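Local structure of TRAP solute Binding Protein (Uncultured marine bacterium, 5I7I) at residues 153-158 with 291-296; 146-151 with 207-212; 110-115 with 229-234. The protein binds aromatic acids such as 3-hydroxybenzoate and, as the solute-binding protein of a TRAP transport system, probably delivers them to the membrane transporter for uptake. All coordinates share one frame; numbering follows the deposited sequence. Where two conformers were deposited one is given.

Interaction 1: 153-158 with 291-296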
loop_
_atom_site.group_PDB
_atom_site.type_symbol
_atom_site.label_atom_id
_atom_site.label_comp_id
_atom_site.label_asym_id
_atom_site.label_seq_id
_atom_site.Cartn_x
_atom_site.Cartn_y
_atom_site.Cartn_z
ATOM N N GLU A 153 -10.231 5.008 -21.484
ATOM C CA GLU A 153 -9.679 5.338 -22.796
ATOM C C GLU A 153 -9.024 6.713 -22.862
ATOM O O GLU A 153 -8.167 6.940 -23.724
ATOM C CB GLU A 153 -10.767 5.245 -23.873
ATOM C CG GLU A 153 -11.963 6.161 -23.625
ATOM C CD GLU A 153 -13.075 5.977 -24.649
ATOM O OE1 GLU A 153 -12.880 5.198 -25.608
ATOM O OE2 GLU A 153 -14.146 6.608 -24.493
ATOM N N LYS A 154 -9.409 7.644 -21.991
ATOM C CA LYS A 154 -8.962 9.027 -22.123
ATOM C C LYS A 154 -7.549 9.168 -21.573
ATOM O O LYS A 154 -7.287 8.833 -20.415
ATOM C CB LYS A 154 -9.906 9.949 -21.361
ATOM C CG LYS A 154 -9.539 11.415 -21.449
ATOM C CD LYS A 154 -10.516 12.254 -20.635
ATOM C CE LYS A 154 -10.203 13.727 -20.733
ATOM N NZ LYS A 154 -11.043 14.460 -19.738
ATOM N N VAL A 155 -6.630 9.670 -22.387
ATOM C CA VAL A 155 -5.274 9.875 -21.899
ATOM C C VAL A 155 -5.265 11.043 -20.924
ATOM O O VAL A 155 -5.793 12.120 -21.219
ATOM C CB VAL A 155 -4.312 10.134 -23.062
ATOM C CG1 VAL A 155 -2.919 10.477 -22.535
ATOM C CG2 VAL A 155 -4.260 8.928 -23.984
ATOM N N ILE A 156 -4.623 10.855 -19.784
ATOM C CA ILE A 156 -4.489 11.905 -18.779
ATOM C C ILE A 156 -3.139 12.578 -19.010
ATOM O O ILE A 156 -2.085 12.063 -18.622
ATOM C CB ILE A 156 -4.658 11.378 -17.352
ATOM C CG1 ILE A 156 -6.020 10.693 -17.187
ATOM C CG2 ILE A 156 -4.488 12.517 -16.348
ATOM C CD1 ILE A 156 -7.223 11.552 -17.528
ATOM N N LYS A 157 -3.178 13.757 -19.646
ATOM C CA LYS A 157 -1.985 14.549 -19.928
ATOM C C LYS A 157 -1.738 15.633 -18.899
ATOM O O LYS A 157 -0.621 16.155 -18.827
ATOM C CB LYS A 157 -2.139 15.290 -21.259
ATOM C CG LYS A 157 -2.433 14.422 -22.448
ATOM C CD LYS A 157 -2.604 15.298 -23.683
ATOM C CE LYS A 157 -4.058 15.393 -24.144
ATOM N NZ LYS A 157 -4.970 16.066 -23.181
ATOM N N SER A 158 -2.755 16.002 -18.137
ATOM C CA SER A 158 -2.664 17.106 -17.193
ATOM C C SER A 158 -3.823 16.955 -16.219
ATOM O O SER A 158 -4.760 16.187 -16.448
ATOM C CB SER A 158 -2.738 18.478 -17.880
ATOM O OG SER A 158 -4.063 18.748 -18.303
ATOM N N THR A 291 -1.907 2.235 -23.414
ATOM C CA THR A 291 -0.944 3.309 -23.581
ATOM C C THR A 291 -0.388 3.682 -22.219
ATOM O O THR A 291 -1.058 3.528 -21.191
ATOM C CB THR A 291 -1.565 4.566 -24.215
ATOM O OG1 THR A 291 -2.715 4.989 -23.470
ATOM C CG2 THR A 291 -1.953 4.316 -25.664
ATOM N N ILE A 292 0.844 4.181 -22.220
ATOM C CA ILE A 292 1.475 4.657 -21.002
ATOM C C ILE A 292 2.109 5.999 -21.305
ATOM O O ILE A 292 2.966 6.106 -22.200
ATOM C CB ILE A 292 2.476 3.639 -20.409
ATOM C CG1 ILE A 292 3.181 4.224 -19.179
ATOM C CG2 ILE A 292 3.515 3.208 -21.409
ATOM C CD1 ILE A 292 2.267 4.576 -18.068
ATOM N N HIS A 293 1.653 7.019 -20.600
ATOM C CA HIS A 293 2.071 8.394 -20.789
ATOM C C HIS A 293 2.731 8.852 -19.496
ATOM O O HIS A 293 2.215 8.597 -18.408
ATOM C CB HIS A 293 0.848 9.262 -21.080
ATOM C CG HIS A 293 1.164 10.700 -21.353
ATOM N ND1 HIS A 293 1.965 11.103 -22.396
ATOM C CD2 HIS A 293 0.767 11.834 -20.722
ATOM C CE1 HIS A 293 2.058 12.424 -22.391
ATOM N NE2 HIS A 293 1.343 12.893 -21.383
ATOM N N SER A 294 3.843 9.559 -19.607
ATOM C CA SER A 294 4.622 9.965 -18.444
ATOM C C SER A 294 4.654 11.488 -18.364
ATOM O O SER A 294 5.214 12.154 -19.242
ATOM C CB SER A 294 6.031 9.387 -18.539
ATOM O OG SER A 294 6.744 9.683 -17.352
ATOM N N LEU A 295 4.042 12.049 -17.325
ATOM C CA LEU A 295 3.987 13.493 -17.176
ATOM C C LEU A 295 5.356 14.075 -16.870
ATOM O O LEU A 295 6.140 13.524 -16.086
ATOM C CB LEU A 295 3.044 13.868 -16.039
ATOM C CG LEU A 295 1.620 13.330 -16.161
ATOM C CD1 LEU A 295 0.788 13.872 -15.012
ATOM C CD2 LEU A 295 1.002 13.717 -17.481
ATOM N N SER A 296 5.642 15.205 -17.500
ATOM C CA SER A 296 6.860 15.955 -17.249
ATOM C C SER A 296 6.537 17.436 -17.400
ATOM O O SER A 296 5.386 17.825 -17.631
ATOM C CB SER A 296 7.963 15.536 -18.230
ATOM O OG SER A 296 7.682 16.013 -19.534
HETATM O O HOH W 1 1.411 15.579 -20.533
#
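His293 meets Val155, Ile156 and Lys157 with a different part of its side chain each time. Its CB lies 4.2 Å from Val155 CG1. CG is anti to the backbone N (chi1 -177°), a rotation that carries the ring away from strand 291-295 toward the backbone of Ile156 and Lys157. At the ring edge, His293 CD2 comes 3.5 Å from Ile156 O, close to the ring plane, and approaches Lys157 CA obliquely. At the tip, His293 NE2 holds a water in the ring plane at 2.8 Å, and the same water donates to Lys157 O at 2.7 Å. Leu295 CD2 closes the other end, 3.2 Å from Lys157 O.

The touching parts, 155-158 and 291-295, run 6° apart, but with the nearest CA atoms, of Lys157 and Leu295, at 6.7 Å and no direct backbone bonds between them, they do not form a ladder. Strand 291-295 pairs instead with strand 223-227 and its flanking residues Lys222 and Ser228; the Thr225 hydroxyl also bonds Ile156 O, and Lys157 NZ makes a salt bridge with Asp161. Side-chain packing and one water bridge join loop to outermost strand, a link that would probably hold less rigidly than the strand's direct bonds to 223-227.

Interaction 2: 146-151 with 207-212. With 3HB (3-hydroxybenzoic acid), chain C.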
loop_
_atom_site.group_PDB
_atom_site.type_symbol
_atom_site.label_atom_id
_atom_site.label_comp_id
_atom_site.label_asym_id
_atom_site.label_seq_id
_atom_site.Cartn_x
_atom_site.Cartn_y
_atom_site.Cartn_z
ATOM N N PRO A 146 5.298 3.527 -6.754
ATOM C CA PRO A 146 4.332 4.617 -6.936
ATOM C C PRO A 146 3.161 4.252 -7.831
ATOM O O PRO A 146 3.313 3.635 -8.887
ATOM C CB PRO A 146 5.172 5.742 -7.526
ATOM C CG PRO A 146 6.530 5.505 -6.954
ATOM C CD PRO A 146 6.684 3.994 -6.926
ATOM N N GLY A 147 1.977 4.625 -7.388
ATOM C CA GLY A 147 0.788 4.373 -8.167
ATOM C C GLY A 147 0.720 5.163 -9.462
ATOM O O GLY A 147 1.380 6.191 -9.644
ATOM N N LYS A 148 -0.092 4.633 -10.382
ATOM C CA LYS A 148 -0.336 5.220 -11.686
ATOM C C LYS A 148 -1.825 5.529 -11.814
ATOM O O LYS A 148 -2.668 5.058 -11.034
ATOM C CB LYS A 148 0.147 4.283 -12.796
ATOM C CG LYS A 148 1.674 4.132 -12.898
ATOM C CD LYS A 148 2.294 3.097 -11.944
ATOM C CE LYS A 148 3.803 3.130 -11.998
ATOM N NZ LYS A 148 4.434 2.247 -10.978
ATOM N N ILE A 149 -2.146 6.332 -12.830
ATOM C CA ILE A 149 -3.501 6.793 -13.120
ATOM C C ILE A 149 -4.045 5.980 -14.280
ATOM O O ILE A 149 -3.425 5.922 -15.344
ATOM C CB ILE A 149 -3.499 8.294 -13.466
ATOM C CG1 ILE A 149 -2.997 9.115 -12.291
ATOM C CG2 ILE A 149 -4.872 8.762 -13.884
ATOM C CD1 ILE A 149 -2.631 10.547 -12.637
ATOM N N HIS A 150 -5.227 5.408 -14.098
ATOM C CA HIS A 150 -5.823 4.529 -15.091
ATOM C C HIS A 150 -7.223 5.009 -15.429
ATOM O O HIS A 150 -8.029 5.296 -14.535
ATOM C CB HIS A 150 -5.863 3.105 -14.553
ATOM C CG HIS A 150 -4.556 2.686 -13.966
ATOM N ND1 HIS A 150 -3.502 2.243 -14.730
ATOM C CD2 HIS A 150 -4.117 2.693 -12.690
ATOM C CE1 HIS A 150 -2.474 1.981 -13.945
ATOM N NE2 HIS A 150 -2.822 2.258 -12.704
ATOM N N THR A 151 -7.499 5.083 -16.718
ATOM C CA THR A 151 -8.805 5.439 -17.237
ATOM C C THR A 151 -9.175 4.473 -18.355
ATOM O O THR A 151 -8.322 3.790 -18.927
ATOM C CB THR A 151 -8.802 6.869 -17.749
ATOM O OG1 THR A 151 -7.703 7.007 -18.642
ATOM C CG2 THR A 151 -8.613 7.828 -16.594
ATOM N N VAL A 207 -3.882 2.918 -8.937
ATOM C CA VAL A 207 -3.255 1.727 -8.367
ATOM C C VAL A 207 -1.880 1.619 -9.000
ATOM O O VAL A 207 -1.670 2.111 -10.116
ATOM C CB VAL A 207 -3.998 0.413 -8.685
ATOM C CG1 VAL A 207 -5.126 0.149 -7.709
ATOM C CG2 VAL A 207 -4.529 0.384 -10.110
ATOM N N PRO A 208 -0.941 0.939 -8.367
ATOM C CA PRO A 208 0.267 0.527 -9.079
ATOM C C PRO A 208 -0.088 -0.551 -10.092
ATOM O O PRO A 208 -1.183 -1.106 -10.092
ATOM C CB PRO A 208 1.161 -0.018 -7.966
ATOM C CG PRO A 208 0.166 -0.605 -6.997
ATOM C CD PRO A 208 -1.046 0.292 -7.041
ATOM N N TRP A 209 0.854 -0.860 -10.975
ATOM C CA TRP A 209 0.595 -1.911 -11.958
ATOM C C TRP A 209 0.340 -3.256 -11.288
ATOM O O TRP A 209 -0.457 -4.049 -11.790
ATOM C CB TRP A 209 1.783 -2.064 -12.894
ATOM C CG TRP A 209 2.142 -0.930 -13.779
ATOM C CD1 TRP A 209 3.296 -0.195 -13.732
ATOM C CD2 TRP A 209 1.405 -0.439 -14.904
ATOM N NE1 TRP A 209 3.316 0.722 -14.743
ATOM C CE2 TRP A 209 2.172 0.592 -15.483
ATOM C CE3 TRP A 209 0.188 -0.782 -15.494
ATOM C CZ2 TRP A 209 1.755 1.282 -16.609
ATOM C CZ3 TRP A 209 -0.216 -0.104 -16.612
ATOM C CH2 TRP A 209 0.567 0.921 -17.165
ATOM N N GLU A 210 1.049 -3.556 -10.188
ATOM C CA GLU A 210 1.206 -4.948 -9.750
ATOM C C GLU A 210 -0.109 -5.591 -9.366
ATOM O O GLU A 210 -0.256 -6.809 -9.509
ATOM C CB GLU A 210 2.185 -5.028 -8.571
ATOM C CG GLU A 210 1.689 -4.384 -7.269
ATOM C CD GLU A 210 0.975 -5.338 -6.326
ATOM O OE1 GLU A 210 0.417 -4.852 -5.310
ATOM O OE2 GLU A 210 0.968 -6.568 -6.572
ATOM N N ILE A 211 -1.062 -4.804 -8.856
ATOM C CA ILE A 211 -2.340 -5.341 -8.380
ATOM C C ILE A 211 -3.323 -5.545 -9.520
ATOM O O ILE A 211 -4.326 -6.240 -9.347
ATOM C CB ILE A 211 -2.915 -4.436 -7.254
ATOM C CG1 ILE A 211 -4.075 -5.110 -6.512
ATOM C CG2 ILE A 211 -3.331 -3.089 -7.802
ATOM C CD1 ILE A 211 -3.710 -6.410 -5.822
ATOM N N MET A 212 -3.061 -4.965 -10.689
ATOM C CA MET A 212 -4.109 -4.873 -11.703
ATOM C C MET A 212 -4.463 -6.219 -12.299
ATOM O O MET A 212 -5.663 -6.501 -12.466
ATOM C CB MET A 212 -3.711 -3.869 -12.780
ATOM C CG MET A 212 -3.673 -2.463 -12.261
ATOM S SD MET A 212 -3.102 -1.241 -13.443
ATOM C CE MET A 212 -4.410 -1.246 -14.648
HETATM C "C1'" 3HB C . -5.032 -0.591 -3.392
HETATM O "O1'" 3HB C . -4.855 0.394 -4.154
HETATM O "O2'" 3HB C . -6.041 -0.635 -2.640
HETATM C C1 3HB C . -4.070 -1.771 -3.417
HETATM C C2 3HB C . -2.876 -1.660 -4.126
HETATM C C3 3HB C . -1.999 -2.716 -4.168
HETATM C C4 3HB C . -2.305 -3.893 -3.538
HETATM C C5 3HB C . -3.495 -4.007 -2.825
HETATM C C6 3HB C . -4.383 -2.952 -2.765
HETATM O O3 3HB C . -0.824 -2.584 -4.871
#
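His150 and Met212 approach from opposite directions, and the thioether settles over one face of the imidazole, Met212 SD lying 3.6 Å from the His150 ring centroid and 25° off its normal. Met212 CE covers the same ring as a CH-pi contact. The imidazole edge in turn points at the face of the Trp209 six-membered ring, an edge-to-face pair with planes at 66°. Lys148 crosses Trp209 at about a right angle: a bend at chi2 (84°) lays Lys148 CD over the five-membered ring, 4.1 Å from its centroid, and lets NZ return to Pro146 O at 2.7 Å, with Glu278 as its salt-bridge partner.

Between these side chains Lys148 and Val207 form an antiparallel hydrogen-bonded pair, with Lys148 N to Val207 O at 3.0 Å and Val207 N to Lys148 O at 3.2 Å. Val207 O accepts a second bond, from His150 NE2 at 2.8 Å, with the oxygen in the imidazole plane; the donors come from opposite faces of the carbonyl, Lys148 N well above its plane and His150 NE2 only tilted from it. His150 ND1 bonds His224 ND1, so both ring nitrogens are engaged. A leucine in place of His150 would probably leave Val207 O with one donor fewer and His224 ND1 without its partner on this ring.

Just beyond, Glu210 OE1 accepts the ligand hydroxyl O3 at 2.6 Å, Pro208 CG and Ile211 pack on the ligand, and Val207 CG1 nears its carboxylate; Tyr94 and Arg168 bond the ligand as well. The two bonds on Val207 O are likely to steady the end of strand 204-207, where Val207, Pro208, Glu210 and Ile211 supply one part of the pocket.

Interaction 3: 110-115 with 229-234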
loop_
_atom_site.group_PDB
_atom_site.type_symbol
_atom_site.label_atom_id
_atom_site.label_comp_id
_atom_site.label_asym_id
_atom_site.label_seq_id
_atom_site.Cartn_x
_atom_site.Cartn_y
_atom_site.Cartn_z
ATOM N N MET A 110 5.472 11.930 -2.409
ATOM C CA MET A 110 6.388 11.421 -1.396
ATOM C C MET A 110 7.267 10.258 -1.849
ATOM O O MET A 110 8.436 10.201 -1.442
ATOM C CB MET A 110 5.632 10.985 -0.146
ATOM C CG MET A 110 5.200 12.145 0.672
ATOM S SD MET A 110 6.566 13.019 1.483
ATOM C CE MET A 110 6.984 11.838 2.730
ATOM N N PRO A 111 6.770 9.280 -2.616
ATOM C CA PRO A 111 7.506 8.008 -2.702
ATOM C C PRO A 111 8.628 8.012 -3.721
ATOM O O PRO A 111 8.508 8.547 -4.824
ATOM C CB PRO A 111 6.423 7.000 -3.109
ATOM C CG PRO A 111 5.497 7.828 -3.956
ATOM C CD PRO A 111 5.454 9.178 -3.276
ATOM N N ALA A 112 9.735 7.402 -3.327
ATOM C CA ALA A 112 10.750 6.961 -4.279
ATOM C C ALA A 112 10.422 5.513 -4.651
ATOM O O ALA A 112 9.245 5.140 -4.693
ATOM C CB ALA A 112 12.141 7.112 -3.666
ATOM N N SER A 113 11.427 4.680 -4.892
ATOM C CA SER A 113 11.157 3.266 -5.117
ATOM C C SER A 113 10.435 2.665 -3.907
ATOM O O SER A 113 10.518 3.170 -2.782
ATOM C CB SER A 113 12.466 2.514 -5.324
ATOM O OG SER A 113 13.219 2.523 -4.130
ATOM N N ALA A 114 9.743 1.549 -4.132
ATOM C CA ALA A 114 9.176 0.841 -2.985
ATOM C C ALA A 114 10.270 0.347 -2.053
ATOM O O ALA A 114 10.081 0.327 -0.834
ATOM C CB ALA A 114 8.295 -0.323 -3.430
ATOM N N GLU A 115 11.430 -0.012 -2.592
ATOM C CA GLU A 115 12.534 -0.460 -1.749
ATOM C C GLU A 115 12.944 0.629 -0.761
ATOM O O GLU A 115 13.111 0.363 0.437
ATOM C CB GLU A 115 13.711 -0.836 -2.638
ATOM C CG GLU A 115 14.998 -1.147 -1.891
ATOM C CD GLU A 115 16.145 -1.566 -2.812
ATOM O OE1 GLU A 115 15.995 -1.550 -4.052
ATOM O OE2 GLU A 115 17.217 -1.940 -2.272
ATOM N N GLY A 229 10.629 11.548 -13.462
ATOM C CA GLY A 229 11.377 12.031 -12.328
ATOM C C GLY A 229 11.477 11.009 -11.221
ATOM O O GLY A 229 11.135 9.840 -11.363
ATOM N N SER A 230 11.970 11.488 -10.083
ATOM C CA SER A 230 12.419 10.602 -9.021
ATOM C C SER A 230 11.446 10.490 -7.862
ATOM O O SER A 230 11.759 9.803 -6.888
ATOM C CB SER A 230 13.783 11.066 -8.507
ATOM O OG SER A 230 13.661 12.368 -8.006
ATOM N N ARG A 231 10.282 11.127 -7.947
ATOM C CA ARG A 231 9.228 10.961 -6.951
ATOM C C ARG A 231 7.921 10.662 -7.657
ATOM O O ARG A 231 7.473 11.434 -8.513
ATOM C CB ARG A 231 9.099 12.191 -6.055
ATOM C CG ARG A 231 10.269 12.398 -5.123
ATOM C CD ARG A 231 10.375 11.286 -4.093
ATOM N NE ARG A 231 11.427 11.504 -3.097
ATOM C CZ ARG A 231 12.713 11.214 -3.272
ATOM N NH1 ARG A 231 13.602 11.448 -2.318
ATOM N NH2 ARG A 231 13.118 10.653 -4.400
ATOM N N GLY A 232 7.315 9.530 -7.313
ATOM C CA GLY A 232 6.098 9.105 -7.958
ATOM C C GLY A 232 4.878 9.769 -7.359
ATOM O O GLY A 232 4.944 10.538 -6.402
ATOM N N LEU A 233 3.728 9.484 -7.966
ATOM C CA LEU A 233 2.504 10.207 -7.637
ATOM C C LEU A 233 2.132 10.043 -6.174
ATOM O O LEU A 233 1.856 11.031 -5.487
ATOM C CB LEU A 233 1.382 9.697 -8.538
ATOM C CG LEU A 233 0.065 10.443 -8.470
ATOM C CD1 LEU A 233 0.264 11.868 -9.017
ATOM C CD2 LEU A 233 -1.006 9.679 -9.258
ATOM N N TYR A 234 2.125 8.810 -5.681
ATOM C CA TYR A 234 1.742 8.501 -4.313
ATOM C C TYR A 234 2.073 7.038 -4.089
ATOM O O TYR A 234 2.283 6.271 -5.041
ATOM C CB TYR A 234 0.230 8.710 -4.067
ATOM C CG TYR A 234 -0.554 7.543 -4.639
ATOM C CD1 TYR A 234 -0.828 7.463 -5.990
ATOM C CD2 TYR A 234 -0.953 6.477 -3.827
ATOM C CE1 TYR A 234 -1.480 6.364 -6.529
ATOM C CE2 TYR A 234 -1.606 5.356 -4.375
ATOM C CZ TYR A 234 -1.862 5.311 -5.718
ATOM O OH TYR A 234 -2.460 4.213 -6.308
HETATM O O HOH W 2 10.073 12.193 -0.665
#
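Arg231 starts with CG beside its backbone N and anti to its carbonyl carbon (chi1 -69°), then bends at chi2 (-66°), which folds the chain back so that Arg231 CD passes Met110 O at 3.5 Å and the guanidinium lies with one face over the methyl of Ala112. Arg231 NH2 is 3.7 Å from Ala112 CB and donates to Ser230 O at 3.0 Å, a bond in the guanidinium plane that ties the group to its own loop. Arg231 NE uses a water, also in that plane, which donates onward to Met110 O at 2.7 Å.

Beside the arginine, Gly232 N gives a hydrogen bond to Pro111 O at 2.9 Å, and the same oxygen receives a CA-H...O contact from Arg231. The Pro111 ring packs against the backbone of Gly232 and Tyr234, with Pro111 CG 3.5 Å from Tyr234 C and Pro111 CD 3.4 Å from Gly232 O. Ser113 then N-caps helix 114-126 through its OG to Ala116 N.

Two loops are joined here: the one leading into helix 114-126 and the one between strands 223-227 and 237-243. One direct backbone bond and a water bridge link them; of the guanidinium's contacts, NH2 bonds Ser230 O within its own loop, while the water and the Ala112 methyl reach across.

Overall arrangement
Interactions 1 and 2 lie on the same six-stranded sheet: 291-295 is an outermost strand, whereas 148-151 and 204-207 are inner neighbours. Their centres are 13 Å apart and they touch, Ile292 packing on Trp209 and Ile156 on Thr151 and Ile149. Interaction 3 meets interaction 2 as well, where Gly147 N probably bonds Tyr234 O at 2.9 Å and Pro146 packs on Gly232; interactions 1 and 3 do not touch. Chemistry follows place: the partly buried 153-158 with 291-296 relies on packing and water, buried 146-151 with 207-212 on direct bonds, an edge-to-face ring pair and a sulfur-aromatic contact beside the ligand, and buried 110-115 with 229-234 on proline packing, a backbone bond and a water.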